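Local coordinates for ScaE cell-surface anchored scaffoldin protein (Ruminococcus flavefaciens, PDB 2ZF9) that probably binds the dockerin modules of cellulosomal proteins through this type III cohesin module and so fixes the cellulase complex to the bacterial cell surface, at residues Gly91-Leu97 / Asn120-Leu126; Asp62-Ala66 / Thr114-Asn120; Leu69-Asp74 / Lys142-Ala148. All coordinates share one frame. Residues are numbered along the deposited sequence.

Interaction 1: Gly91-Leu97 / Asn120-Leu126; sequences GRAARLL and NGKDGVL
Three backbone hydrogen bonds set the register. Gly-91 N donates to Leu-126 O (2.8 Å), Ala-93 N to Val-125 O (2.9 Å), and Lys-122 N to Ala-93 O (3.0 Å), so the two segments run antiparallel, with CA atoms of Ala-93 and Lys-122 4.4 Å apart. The chain makes a short 3-10 turn at Arg-92 and Ala-93 within this register and, beyond it, a type I beta turn from Ala-94 to Leu-97, closed by Leu-97 N to Ala-94 O (3.0 Å). One water joins Ala-93 O (2.8 Å), Leu-96 N (2.9 Å) and Asn-120 O (2.8 Å). A second links Arg-95 NH1 (3.0 Å) to Asp-123 O (2.6 Å), while the ptt side chain of Arg-95 folds back so that NH1 also reaches Arg-92 O (2.9 Å). Lys-122 CG lies over one guanidinium face, 3.7 Å from Arg-95 NH1. Gly-124, at phi 114° and psi -161°, adopts a conformation that calls for glycine. Inward, Leu-126 CD1 meets Ala-93 CB (4.0 Å) and Ala-94 CB (3.9 Å). In this cohesin beta-sandwich the loop between strands 89-90 and 99-106 is thus laid along the start of strand 124-132, whose other edge pairs with strand 50-58.

Interaction 2: Asp62-Ala66 / Thr114-Asn120; sequences DKYAA and TGSSTNN
The one direct hydrogen bond between these segments comes from a side chain: Thr-114, chi1 67° (p), points OG1 at Ala-65 O, 2.8 Å away, and the same hydroxyl is hydrogen-bonded to Thr-67 OG1. Ala-65 directs its methyl toward the other segment, where CB lies 3.5 Å from Thr-118 O and 3.8 Å from Ser-116 CB. Asn-119 (chi1 m) sits at the centre of an inverse gamma turn, with a weak Asn-120 N to Thr-118 O bond of 2.8 Å; Asn-119 OD1 accepts from Val-162 N. Asn-120 takes chi1 p, and its OD1 receives Ser-116 OG (chi1 t) at 2.9 Å across the loop. Ala-65 and Ala-66 both face Thr-160, a classic beta bulge at the start of strand 66-73, while the opposing segment leaves strand 109-115 as a loop. CA atoms of Tyr-64 and Asn-119 are 4.8 Å apart. Four CA-H...O contacts accompany the hydroxyl bond: Asp-62 CA to Asn-119 O (3.2 Å), Asn-119 CA to Tyr-64 O (3.4 Å), Gly-115 CA to Ala-65 O (3.5 Å) and Ala-66 CA to Thr-114 O (3.4 Å). Tyr-64 directs CA-to-CB away from 114-120; with chi1 77° (p) its ring stacks with Phe-159 and its OH hydrogen-bonds to Lys-122 O. Asp-62 holds chi1 m; its OD1 forms a salt bridge with Lys-122 NZ, and a water lies 3.2 Å from both Asp-62 OD1 and Asn-119 O.

Interaction 3: Leu69-Asp74 / Lys142-Ala148; sequences LHIQFD and KYDVQVA
Strands 69-73 and 142-148 lie side by side in extended conformation, their axes 4.6 Å apart at closest approach and 159° between their N-to-C directions. The antiparallel register pairs Ile-71 with Val-147, Gln-72 with Gln-146 and Phe-73 with Val-145. Gln-72/Gln-146 is a hydrogen-bonded pair, Gln-72 N to Gln-146 O and Gln-146 N to Gln-72 O both measuring 2.8 Å; Ala-148 N to His-70 O and Asp-74 N to Asp-144 O, each 3.0 Å, extend the ladder. On one face Ile-71, Phe-73, Val-145 and Val-147 form a row of apolar bumps. Ile-71 (mt) puts CG2 4.1 Å from Val-145 CG1, and Phe-73 CB lies 4.2 Å from Val-145 CG2, so the valine's methyls (chi1 t) lie against Ile-71 and Phe-73. The phenylalanine, chi1 p, carries its ring away from strand 142-148. Leu-55, Phe-129 and Leu-131 of strands 50-58 and 124-132 pack against this row, which places it in the hydrophobic core of a beta-sandwich of the kind cohesins adopt. The reverse face bears Gln-72 and Gln-146, whose amides meet from Gln-72 NE2 to Gln-146 OE1 at 3.0 Å. Beside them the small Ala-148 leaves space for the first glutamine: Gln-72 OE1 lies 3.5 Å from Ala-148 CB. At the end of the ladder Asp-74 brings CG to the ring edge of Tyr-143, 3.8 Å from CD1. Waters bridge both ends, one between His-70 N (2.9 Å) and Ala-148 O (2.7 Å), the other between Asp-74 OD1 (2.6 Å) and Asp-144 N (2.8 Å), while Asp-74 OD2 accepts from Lys-76 N.

Interactions 1 and 2 form a continuous patch, their centres 9 Å apart and Asn-120 common to both. Two polar links cross between them: Lys-122 NZ to Asp-62 OD1, a 2.8 Å salt bridge, and Tyr-64 OH with Lys-122 O, a probable hydrogen bond of 2.7 Å. Interaction 3 lies deeper, about 8 Å from the chain centre against 13 and 17 Å for interactions 1 and 2 (centre to centre). It touches interaction 1 where Leu-126 CD2 meets Leu-69 CD1 at 3.9 Å, whereas its tie to interaction 2 runs through strand 66-73, which starts at the bulge. Interactions 1 and 2 thus occupy one end of the cohesin sandwich.

Interaction 1: Gly91-Leu97 / Asn120-Leu126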
loop_
_atom_site.group_PDB
_atom_site.type_symbol
_atom_site.label_atom_id
_atom_site.label_comp_id
_atom_site.label_asym_id
_atom_site.label_seq_id
_atom_site.Cartn_x
_atom_site.Cartn_y
_atom_site.Cartn_z
ATOM N N GLY A 91 -10.441 -5.094 -0.433
ATOM C CA GLY A 91 -10.598 -6.057 -1.532
ATOM C C GLY A 91 -10.607 -7.494 -1.033
ATOM O O GLY A 91 -10.674 -7.771 0.196
ATOM N N ARG A 92 -10.495 -8.414 -1.976
ATOM C CA ARG A 92 -10.534 -9.857 -1.684
ATOM C C ARG A 92 -9.480 -10.352 -0.724
ATOM O O ARG A 92 -9.747 -11.280 0.014
ATOM C CB ARG A 92 -10.449 -10.690 -2.969
ATOM C CG ARG A 92 -11.768 -10.732 -3.710
ATOM C CD ARG A 92 -11.924 -12.039 -4.482
ATOM N NE ARG A 92 -12.832 -12.929 -3.768
ATOM C CZ ARG A 92 -12.546 -14.165 -3.382
ATOM N NH1 ARG A 92 -11.376 -14.724 -3.662
ATOM N NH2 ARG A 92 -13.460 -14.850 -2.733
ATOM N N ALA A 93 -8.277 -9.772 -0.737
ATOM C CA ALA A 93 -7.259 -10.185 0.236
ATOM C C ALA A 93 -7.723 -10.014 1.693
ATOM O O ALA A 93 -7.262 -10.725 2.574
ATOM C CB ALA A 93 -5.947 -9.416 0.005
ATOM N N ALA A 94 -8.580 -9.022 1.948
ATOM C CA ALA A 94 -9.053 -8.730 3.307
ATOM C C ALA A 94 -10.430 -9.330 3.643
ATOM O O ALA A 94 -11.025 -8.984 4.661
ATOM C CB ALA A 94 -9.047 -7.202 3.558
ATOM N N ARG A 95 -10.933 -10.228 2.789
ATOM C CA ARG A 95 -12.362 -10.644 2.856
ATOM C C ARG A 95 -12.709 -11.353 4.148
ATOM O O ARG A 95 -13.839 -11.256 4.610
ATOM C CB ARG A 95 -12.767 -11.525 1.654
ATOM C CG ARG A 95 -11.993 -12.845 1.585
ATOM C CD ARG A 95 -12.377 -13.611 0.317
ATOM N NE ARG A 95 -11.747 -14.933 0.213
ATOM C CZ ARG A 95 -10.525 -15.153 -0.264
ATOM N NH1 ARG A 95 -9.745 -14.135 -0.669
ATOM N NH2 ARG A 95 -10.086 -16.393 -0.363
ATOM N N LEU A 96 -11.739 -12.046 4.752
ATOM C CA LEU A 96 -11.968 -12.726 6.027
ATOM C C LEU A 96 -11.513 -11.921 7.241
ATOM O O LEU A 96 -11.841 -12.286 8.366
ATOM C CB LEU A 96 -11.236 -14.071 6.063
ATOM C CG LEU A 96 -11.471 -15.012 4.877
ATOM C CD1 LEU A 96 -10.665 -16.291 5.120
ATOM C CD2 LEU A 96 -12.986 -15.287 4.661
ATOM N N LEU A 97 -10.742 -10.842 7.039
ATOM C CA LEU A 97 -10.273 -10.057 8.200
ATOM C C LEU A 97 -11.454 -9.394 8.879
ATOM O O LEU A 97 -12.307 -8.831 8.211
ATOM C CB LEU A 97 -9.201 -9.031 7.785
ATOM C CG LEU A 97 -7.963 -9.669 7.147
ATOM C CD1 LEU A 97 -7.106 -8.587 6.485
ATOM C CD2 LEU A 97 -7.115 -10.437 8.143
ATOM N N ASN A 120 -6.138 -14.957 9.106
ATOM C CA ASN A 120 -6.907 -15.250 7.919
ATOM C C ASN A 120 -6.854 -14.173 6.828
ATOM O O ASN A 120 -7.687 -14.149 5.924
ATOM C CB ASN A 120 -8.362 -15.671 8.289
ATOM C CG ASN A 120 -9.099 -14.626 9.082
ATOM O OD1 ASN A 120 -8.586 -13.525 9.309
ATOM N ND2 ASN A 120 -10.335 -14.952 9.513
ATOM N N GLY A 121 -5.826 -13.327 6.857
ATOM C CA GLY A 121 -5.519 -12.543 5.663
ATOM C C GLY A 121 -5.154 -13.436 4.469
ATOM O O GLY A 121 -4.612 -14.532 4.644
ATOM N N LYS A 122 -5.436 -12.953 3.265
ATOM C CA LYS A 122 -5.151 -13.671 2.018
ATOM C C LYS A 122 -4.289 -12.819 1.078
ATOM O O LYS A 122 -4.015 -11.649 1.346
ATOM C CB LYS A 122 -6.481 -14.019 1.314
ATOM C CG LYS A 122 -7.447 -14.915 2.134
ATOM C CD LYS A 122 -6.846 -16.334 2.295
ATOM C CE LYS A 122 -7.914 -17.349 2.773
ATOM N NZ LYS A 122 -7.260 -18.692 2.982
ATOM N N ASP A 123 -3.841 -13.429 -0.019
ATOM C CA ASP A 123 -3.174 -12.703 -1.064
ATOM C C ASP A 123 -4.236 -12.059 -1.954
ATOM O O ASP A 123 -5.416 -12.423 -1.883
ATOM C CB ASP A 123 -2.339 -13.679 -1.884
ATOM C CG ASP A 123 -1.050 -14.060 -1.198
ATOM O OD1 ASP A 123 -0.706 -13.504 -0.117
ATOM O OD2 ASP A 123 -0.363 -14.941 -1.757
ATOM N N GLY A 124 -3.816 -11.121 -2.793
ATOM C CA GLY A 124 -4.735 -10.435 -3.689
ATOM C C GLY A 124 -4.861 -8.961 -3.326
ATOM O O GLY A 124 -4.005 -8.404 -2.613
ATOM N N VAL A 125 -5.924 -8.323 -3.789
ATOM C CA VAL A 125 -6.115 -6.881 -3.534
ATOM C C VAL A 125 -6.575 -6.633 -2.078
ATOM O O VAL A 125 -7.644 -7.108 -1.651
ATOM C CB VAL A 125 -7.172 -6.257 -4.493
ATOM C CG1 VAL A 125 -7.461 -4.788 -4.121
ATOM C CG2 VAL A 125 -6.682 -6.306 -5.927
ATOM N N LEU A 126 -5.775 -5.874 -1.328
ATOM C CA LEU A 126 -6.130 -5.527 0.030
ATOM C C LEU A 126 -7.024 -4.278 0.050
ATOM O O LEU A 126 -8.080 -4.248 0.743
ATOM C CB LEU A 126 -4.849 -5.343 0.870
ATOM C CG LEU A 126 -4.958 -5.342 2.392
ATOM C CD1 LEU A 126 -5.256 -6.732 2.888
ATOM C CD2 LEU A 126 -3.661 -4.766 3.069
HETATM O O HOH W 1 -8.887 -12.207 4.305
HETATM O O HOH W 2 -7.431 -13.881 -2.522
#

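Interaction 2: Asp62-Ala66 / Thr114-Asn120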
loop_
_atom_site.group_PDB
_atom_site.type_symbol
_atom_site.label_atom_id
_atom_site.label_comp_id
_atom_site.label_asym_id
_atom_site.label_seq_id
_atom_site.Cartn_x
_atom_site.Cartn_y
_atom_site.Cartn_z
ATOM N N ASP A 62 -2.788 -16.730 4.733
ATOM C CA ASP A 62 -2.918 -17.462 5.996
ATOM C C ASP A 62 -1.822 -17.202 7.010
ATOM O O ASP A 62 -1.696 -17.934 7.985
ATOM C CB ASP A 62 -3.115 -18.975 5.752
ATOM C CG ASP A 62 -4.257 -19.246 4.785
ATOM O OD1 ASP A 62 -5.322 -18.612 4.940
ATOM O OD2 ASP A 62 -4.075 -20.066 3.863
ATOM N N LYS A 63 -1.052 -16.130 6.815
ATOM C CA LYS A 63 0.073 -15.850 7.739
ATOM C C LYS A 63 -0.004 -14.511 8.460
ATOM O O LYS A 63 0.862 -14.192 9.298
ATOM C CB LYS A 63 1.397 -15.847 6.956
ATOM C CG LYS A 63 1.700 -17.135 6.191
ATOM C CD LYS A 63 1.772 -18.321 7.123
ATOM C CE LYS A 63 2.146 -19.599 6.340
ATOM N NZ LYS A 63 2.280 -20.701 7.356
ATOM N N TYR A 64 -0.983 -13.696 8.113
ATOM C CA TYR A 64 -1.078 -12.375 8.721
ATOM C C TYR A 64 -2.505 -12.012 9.072
ATOM O O TYR A 64 -3.465 -12.688 8.640
ATOM C CB TYR A 64 -0.436 -11.309 7.780
ATOM C CG TYR A 64 -1.351 -10.944 6.609
ATOM C CD1 TYR A 64 -1.409 -11.749 5.461
ATOM C CD2 TYR A 64 -2.165 -9.816 6.658
ATOM C CE1 TYR A 64 -2.263 -11.413 4.402
ATOM C CE2 TYR A 64 -3.031 -9.484 5.602
ATOM C CZ TYR A 64 -3.078 -10.301 4.487
ATOM O OH TYR A 64 -3.918 -10.008 3.449
ATOM N N ALA A 65 -2.639 -10.932 9.849
ATOM C CA ALA A 65 -3.943 -10.344 10.174
ATOM C C ALA A 65 -3.851 -8.848 10.493
ATOM O O ALA A 65 -4.743 -8.093 10.095
ATOM C CB ALA A 65 -4.571 -11.045 11.377
ATOM N N ALA A 66 -2.858 -8.465 11.303
ATOM C CA ALA A 66 -2.769 -7.096 11.832
ATOM C C ALA A 66 -1.943 -6.264 10.845
ATOM O O ALA A 66 -0.763 -6.562 10.640
ATOM C CB ALA A 66 -2.094 -7.099 13.166
ATOM N N THR A 114 -6.035 -3.214 9.394
ATOM C CA THR A 114 -6.834 -4.447 9.440
ATOM C C THR A 114 -6.456 -5.182 10.716
ATOM O O THR A 114 -5.374 -4.980 11.295
ATOM C CB THR A 114 -6.577 -5.408 8.248
ATOM O OG1 THR A 114 -5.239 -5.932 8.327
ATOM C CG2 THR A 114 -6.823 -4.730 6.865
ATOM N N GLY A 115 -7.357 -6.045 11.142
ATOM C CA GLY A 115 -7.113 -6.897 12.307
ATOM C C GLY A 115 -7.999 -8.104 12.189
ATOM O O GLY A 115 -8.932 -8.104 11.399
ATOM N N SER A 116 -7.727 -9.132 13.000
ATOM C CA SER A 116 -8.558 -10.318 13.026
ATOM C C SER A 116 -8.158 -11.176 14.234
ATOM O O SER A 116 -7.104 -10.933 14.870
ATOM C CB SER A 116 -8.345 -11.128 11.751
ATOM O OG SER A 116 -9.511 -11.871 11.469
ATOM N N SER A 117 -8.982 -12.172 14.542
ATOM C CA SER A 117 -8.724 -13.032 15.711
ATOM C C SER A 117 -7.864 -14.231 15.330
ATOM O O SER A 117 -7.326 -14.887 16.205
ATOM C CB SER A 117 -10.043 -13.504 16.350
ATOM O OG SER A 117 -10.835 -14.205 15.397
ATOM N N THR A 118 -7.731 -14.505 14.035
ATOM C CA THR A 118 -6.843 -15.569 13.522
ATOM C C THR A 118 -6.119 -15.016 12.275
ATOM O O THR A 118 -6.498 -13.974 11.755
ATOM C CB THR A 118 -7.616 -16.839 13.054
ATOM O OG1 THR A 118 -8.491 -16.476 11.972
ATOM C CG2 THR A 118 -8.452 -17.457 14.183
ATOM N N ASN A 119 -5.096 -15.728 11.796
ATOM C CA ASN A 119 -4.316 -15.270 10.661
ATOM C C ASN A 119 -5.016 -15.617 9.353
ATOM O O ASN A 119 -4.561 -16.475 8.588
ATOM C CB ASN A 119 -2.889 -15.842 10.706
ATOM C CG ASN A 119 -2.119 -15.344 11.896
ATOM O OD1 ASN A 119 -2.176 -14.157 12.214
ATOM N ND2 ASN A 119 -1.377 -16.245 12.570
ATOM N N ASN A 120 -6.138 -14.957 9.106
ATOM C CA ASN A 120 -6.907 -15.250 7.919
ATOM C C ASN A 120 -6.854 -14.173 6.828
ATOM O O ASN A 120 -7.687 -14.149 5.924
ATOM C CB ASN A 120 -8.362 -15.671 8.289
ATOM C CG ASN A 120 -9.099 -14.626 9.082
ATOM O OD1 ASN A 120 -8.586 -13.525 9.309
ATOM N ND2 ASN A 120 -10.335 -14.952 9.513
HETATM O O HOH W 3 -6.472 -18.973 7.946
#

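Interaction 3: Leu69-Asp74 / Lys142-Ala148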
loop_
_atom_site.group_PDB
_atom_site.type_symbol
_atom_site.label_atom_id
_atom_site.label_comp_id
_atom_site.label_asym_id
_atom_site.label_seq_id
_atom_site.Cartn_x
_atom_site.Cartn_y
_atom_site.Cartn_z
ATOM N N LEU A 69 -1.129 0.515 7.349
ATOM C CA LEU A 69 -0.383 0.860 6.137
ATOM C C LEU A 69 -0.734 2.249 5.675
ATOM O O LEU A 69 -1.913 2.529 5.397
ATOM C CB LEU A 69 -0.638 -0.163 5.043
ATOM C CG LEU A 69 -0.182 -1.603 5.344
ATOM C CD1 LEU A 69 -0.740 -2.524 4.271
ATOM C CD2 LEU A 69 1.354 -1.718 5.364
ATOM N N HIS A 70 0.276 3.123 5.620
ATOM C CA HIS A 70 0.063 4.481 5.146
ATOM C C HIS A 70 0.404 4.546 3.672
ATOM O O HIS A 70 1.477 4.119 3.249
ATOM C CB HIS A 70 0.949 5.477 5.895
ATOM C CG HIS A 70 0.483 5.766 7.288
ATOM N ND1 HIS A 70 0.915 5.046 8.378
ATOM C CD2 HIS A 70 -0.343 6.728 7.772
ATOM C CE1 HIS A 70 0.368 5.537 9.478
ATOM N NE2 HIS A 70 -0.396 6.567 9.137
ATOM N N ILE A 71 -0.510 5.085 2.880
ATOM C CA ILE A 71 -0.246 5.216 1.462
ATOM C C ILE A 71 -0.104 6.705 1.189
ATOM O O ILE A 71 -0.965 7.486 1.577
ATOM C CB ILE A 71 -1.435 4.621 0.637
ATOM C CG1 ILE A 71 -1.499 3.105 0.907
ATOM C CG2 ILE A 71 -1.289 4.937 -0.881
ATOM C CD1 ILE A 71 -2.744 2.478 0.400
ATOM N N GLN A 72 0.989 7.091 0.546
ATOM C CA GLN A 72 1.180 8.505 0.224
ATOM C C GLN A 72 1.361 8.632 -1.284
ATOM O O GLN A 72 1.798 7.674 -1.936
ATOM C CB GLN A 72 2.396 9.087 0.952
ATOM C CG GLN A 72 3.689 8.460 0.555
ATOM C CD GLN A 72 4.860 9.027 1.331
ATOM O OE1 GLN A 72 4.696 9.569 2.448
ATOM N NE2 GLN A 72 6.052 8.888 0.763
ATOM N N PHE A 73 1.016 9.796 -1.821
ATOM C CA PHE A 73 1.074 9.981 -3.273
ATOM C C PHE A 73 1.522 11.409 -3.635
ATOM O O PHE A 73 1.435 12.343 -2.833
ATOM C CB PHE A 73 -0.287 9.666 -3.909
ATOM C CG PHE A 73 -1.459 10.288 -3.170
ATOM C CD1 PHE A 73 -2.163 9.554 -2.181
ATOM C CD2 PHE A 73 -1.877 11.607 -3.460
ATOM C CE1 PHE A 73 -3.238 10.126 -1.482
ATOM C CE2 PHE A 73 -2.961 12.185 -2.778
ATOM C CZ PHE A 73 -3.653 11.427 -1.770
ATOM N N ASP A 74 1.992 11.546 -4.858
ATOM C CA ASP A 74 2.371 12.852 -5.419
ATOM C C ASP A 74 1.284 13.872 -5.059
ATOM O O ASP A 74 0.118 13.657 -5.386
ATOM C CB ASP A 74 2.445 12.693 -6.952
ATOM C CG ASP A 74 3.153 13.853 -7.620
ATOM O OD1 ASP A 74 4.201 13.613 -8.267
ATOM O OD2 ASP A 74 2.673 14.982 -7.446
ATOM N N LYS A 142 4.972 11.520 -14.449
ATOM C CA LYS A 142 4.873 10.334 -13.588
ATOM C C LYS A 142 4.581 10.801 -12.177
ATOM O O LYS A 142 5.259 11.670 -11.685
ATOM C CB LYS A 142 6.190 9.560 -13.584
ATOM C CG LYS A 142 6.177 8.233 -12.815
ATOM C CD LYS A 142 7.520 7.509 -13.032
ATOM C CE LYS A 142 7.609 6.230 -12.260
ATOM N NZ LYS A 142 8.825 5.476 -12.696
ATOM N N TYR A 143 3.563 10.227 -11.559
ATOM C CA TYR A 143 3.117 10.589 -10.208
ATOM C C TYR A 143 3.234 9.338 -9.341
ATOM O O TYR A 143 2.499 8.376 -9.576
ATOM C CB TYR A 143 1.649 11.010 -10.270
ATOM C CG TYR A 143 1.356 12.075 -11.301
ATOM C CD1 TYR A 143 1.547 13.438 -10.999
ATOM C CD2 TYR A 143 0.882 11.734 -12.570
ATOM C CE1 TYR A 143 1.261 14.437 -11.953
ATOM C CE2 TYR A 143 0.595 12.716 -13.527
ATOM C CZ TYR A 143 0.807 14.060 -13.217
ATOM O OH TYR A 143 0.537 15.028 -14.145
ATOM N N ASP A 144 4.168 9.341 -8.376
ATOM C CA ASP A 144 4.459 8.168 -7.525
ATOM C C ASP A 144 3.331 7.926 -6.502
ATOM O O ASP A 144 2.718 8.877 -5.988
ATOM C CB ASP A 144 5.787 8.363 -6.749
ATOM C CG ASP A 144 6.997 8.325 -7.635
ATOM O OD1 ASP A 144 6.982 7.586 -8.634
ATOM O OD2 ASP A 144 7.968 9.023 -7.313
ATOM N N VAL A 145 3.074 6.648 -6.218
ATOM C CA VAL A 145 2.082 6.258 -5.195
ATOM C C VAL A 145 2.753 5.141 -4.393
ATOM O O VAL A 145 3.119 4.095 -4.951
ATOM C CB VAL A 145 0.776 5.741 -5.894
ATOM C CG1 VAL A 145 -0.297 5.339 -4.856
ATOM C CG2 VAL A 145 0.229 6.798 -6.865
ATOM N N GLN A 146 2.874 5.365 -3.084
ATOM C CA GLN A 146 3.846 4.678 -2.265
ATOM C C GLN A 146 3.284 4.220 -0.918
ATOM O O GLN A 146 2.508 4.931 -0.270
ATOM C CB GLN A 146 5.029 5.613 -1.983
ATOM C CG GLN A 146 5.776 6.056 -3.224
ATOM C CD GLN A 146 6.922 7.014 -2.888
ATOM O OE1 GLN A 146 6.819 7.845 -1.977
ATOM N NE2 GLN A 146 7.998 6.900 -3.625
ATOM N N VAL A 147 3.751 3.058 -0.471
ATOM C CA VAL A 147 3.667 2.712 0.959
ATOM C C VAL A 147 4.799 3.405 1.686
ATOM O O VAL A 147 5.940 3.328 1.255
ATOM C CB VAL A 147 3.818 1.180 1.197
ATOM C CG1 VAL A 147 3.804 0.878 2.755
ATOM C CG2 VAL A 147 2.672 0.415 0.463
ATOM N N ALA A 148 4.485 4.077 2.789
ATOM C CA ALA A 148 5.489 4.816 3.558
ATOM C C ALA A 148 5.529 4.270 4.989
ATOM O O ALA A 148 4.499 3.872 5.509
ATOM C CB ALA A 148 5.117 6.318 3.585
HETATM O O HOH W 4 2.820 1.882 6.078
HETATM O O HOH W 5 5.768 11.610 -7.926
#